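Local coordinates for putative Lipoprotein (Shewanella oneidensis, PDB 3U24), which is of unknown function but binds zinc and belongs to the DUF885 family of the peptidase MA clan, which suggests a metallopeptidase-like fold, at residues I473-L478 against T522-G527. Sequence-based numbering, arbitrary orientation.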
loop_
_atom_site.group_PDB
_atom_site.type_symbol
_atom_site.label_atom_id
_atom_site.label_comp_id
_atom_site.label_asym_id
_atom_site.label_seq_id
_atom_site.Cartn_x
_atom_site.Cartn_y
_atom_site.Cartn_z
ATOM N N ILE A 473 11.661 -8.612 5.478
ATOM C CA ILE A 473 12.026 -8.849 6.869
ATOM C C ILE A 473 12.538 -7.537 7.516
ATOM O O ILE A 473 12.027 -7.109 8.580
ATOM C CB ILE A 473 13.087 -9.982 6.989
ATOM C CG1 ILE A 473 12.532 -11.316 6.402
ATOM C CG2 ILE A 473 13.510 -10.176 8.431
ATOM C CD1 ILE A 473 13.584 -12.418 6.247
ATOM N N CYS A 474 13.512 -6.898 6.864
ATOM C CA CYS A 474 14.083 -5.682 7.403
ATOM C C CYS A 474 13.126 -4.490 7.382
ATOM O O CYS A 474 13.262 -3.586 8.207
ATOM C CB CYS A 474 15.436 -5.354 6.762
ATOM S SG CYS A 474 16.707 -6.639 7.083
ATOM N N ASN A 475 12.128 -4.488 6.509
ATOM C CA ASN A 475 11.077 -3.449 6.578
ATOM C C ASN A 475 10.362 -3.475 7.935
ATOM O O ASN A 475 10.032 -2.410 8.469
ATOM C CB ASN A 475 10.004 -3.623 5.494
ATOM C CG ASN A 475 10.405 -3.044 4.138
ATOM O OD1 ASN A 475 11.389 -2.313 3.986
ATOM N ND2 ASN A 475 9.584 -3.341 3.139
ATOM N N THR A 476 10.112 -4.691 8.461
ATOM C CA THR A 476 9.445 -4.905 9.729
ATOM C C THR A 476 10.339 -4.503 10.886
ATOM O O THR A 476 9.912 -3.783 11.781
ATOM C CB THR A 476 8.975 -6.383 9.881
ATOM O OG1 THR A 476 7.909 -6.591 8.975
ATOM C CG2 THR A 476 8.475 -6.728 11.282
ATOM N N ILE A 477 11.575 -4.960 10.867
ATOM C CA ILE A 477 12.561 -4.557 11.885
ATOM C C ILE A 477 12.678 -3.024 11.983
ATOM O O ILE A 477 12.654 -2.432 13.077
ATOM C CB ILE A 477 13.918 -5.215 11.604
ATOM C CG1 ILE A 477 13.753 -6.724 11.689
ATOM C CG2 ILE A 477 15.004 -4.771 12.588
ATOM C CD1 ILE A 477 15.002 -7.496 11.367
ATOM N N LEU A 478 12.775 -2.390 10.840
ATOM C CA LEU A 478 12.971 -0.965 10.756
ATOM C C LEU A 478 11.764 -0.222 11.303
ATOM O O LEU A 478 11.887 0.675 12.172
ATOM C CB LEU A 478 13.202 -0.573 9.296
ATOM C CG LEU A 478 13.259 0.928 8.972
ATOM C CD1 LEU A 478 14.671 1.409 9.151
ATOM C CD2 LEU A 478 12.850 1.257 7.538
ATOM N N THR A 522 5.301 -2.998 7.840
ATOM C CA THR A 522 5.239 -4.394 8.307
ATOM C C THR A 522 4.276 -5.302 7.499
ATOM O O THR A 522 4.298 -6.520 7.645
ATOM C CB THR A 522 4.821 -4.492 9.796
ATOM O OG1 THR A 522 3.433 -4.154 9.912
ATOM C CG2 THR A 522 5.655 -3.543 10.681
ATOM N N SER A 523 3.456 -4.727 6.612
ATOM C CA SER A 523 2.336 -5.454 6.040
ATOM C C SER A 523 2.811 -6.640 5.216
ATOM O O SER A 523 2.206 -7.738 5.250
ATOM C CB SER A 523 1.394 -4.515 5.247
ATOM O OG SER A 523 2.018 -3.888 4.144
ATOM N N TYR A 524 3.927 -6.441 4.525
ATOM C CA TYR A 524 4.453 -7.451 3.608
ATOM C C TYR A 524 4.843 -8.707 4.354
ATOM O O TYR A 524 4.408 -9.822 3.998
ATOM C CB TYR A 524 5.640 -6.923 2.826
ATOM C CG TYR A 524 5.378 -5.571 2.236
ATOM C CD1 TYR A 524 5.626 -4.413 2.989
ATOM C CD2 TYR A 524 4.892 -5.434 0.943
ATOM C CE1 TYR A 524 5.373 -3.168 2.479
ATOM C CE2 TYR A 524 4.626 -4.178 0.415
ATOM C CZ TYR A 524 4.874 -3.062 1.175
ATOM O OH TYR A 524 4.633 -1.810 0.710
ATOM N N TYR A 525 5.638 -8.542 5.401
ATOM C CA TYR A 525 6.144 -9.688 6.129
ATOM C C TYR A 525 5.040 -10.336 6.979
ATOM O O TYR A 525 5.000 -11.542 7.142
ATOM C CB TYR A 525 7.292 -9.263 7.025
ATOM C CG TYR A 525 7.901 -10.372 7.811
ATOM C CD1 TYR A 525 8.574 -11.404 7.189
ATOM C CD2 TYR A 525 7.836 -10.369 9.189
ATOM C CE1 TYR A 525 9.134 -12.434 7.914
ATOM C CE2 TYR A 525 8.427 -11.364 9.937
ATOM C CZ TYR A 525 9.081 -12.382 9.288
ATOM O OH TYR A 525 9.598 -13.383 10.054
ATOM N N SER A 526 4.193 -9.504 7.569
ATOM C CA SER A 526 3.131 -10.004 8.414
ATOM C C SER A 526 2.205 -10.959 7.660
ATOM O O SER A 526 1.998 -12.081 8.094
ATOM C CB SER A 526 2.351 -8.854 8.981
ATOM O OG SER A 526 1.246 -9.372 9.680
ATOM N N GLY A 527 1.739 -10.567 6.498
ATOM C CA GLY A 527 0.891 -11.470 5.715
ATOM C C GLY A 527 1.615 -12.707 5.217
ATOM O O GLY A 527 1.086 -13.812 5.294
HETATM O O HOH W 1 7.482 -6.102 6.077
#
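Thr476 presses its hydroxyl against the backbone of Thr522 and the CB of Tyr525, with OG1 3.4 Å from Tyr525 CB and 3.5 Å from Thr522 CA. With OG1 anti to its own carbonyl carbon (chi1 -70°), the hydroxyl faces the other segment, and Thr476 OG1 donates to a water 3.0 Å away. The same water accepts from Tyr525 N at 3.1 Å, which gives that N-H an acceptor and bridges the two segments. Thr522 adds its methyl CG2, 4.1 Å from Thr476 CA, where the backbones come closest. One turn back, Ile473 meets the Tyr525 ring obliquely, CG1 lying 3.9 Å from CE1; the phenol beyond reaches Asp270 by a hydrogen bond. Asn475 brings ND2 to 4.1 Å from Tyr524 CD1, its amide plane inclined 56° to the ring, while OD1 is held by Lys510. Tyr524 lies beside the zinc site of His408, His414 and Glu439, its hydroxyl hydrogen-bonded to Gln520 and Arg513. The short segments 473-478 and 523-527 cross at -114°, their axes 8.2 Å apart at closest approach, in buried all-helical packing where helix 260-289 covers Thr476 and Tyr525, helix 243-254 backs Thr522, and helix 489-499 lies against Asn475.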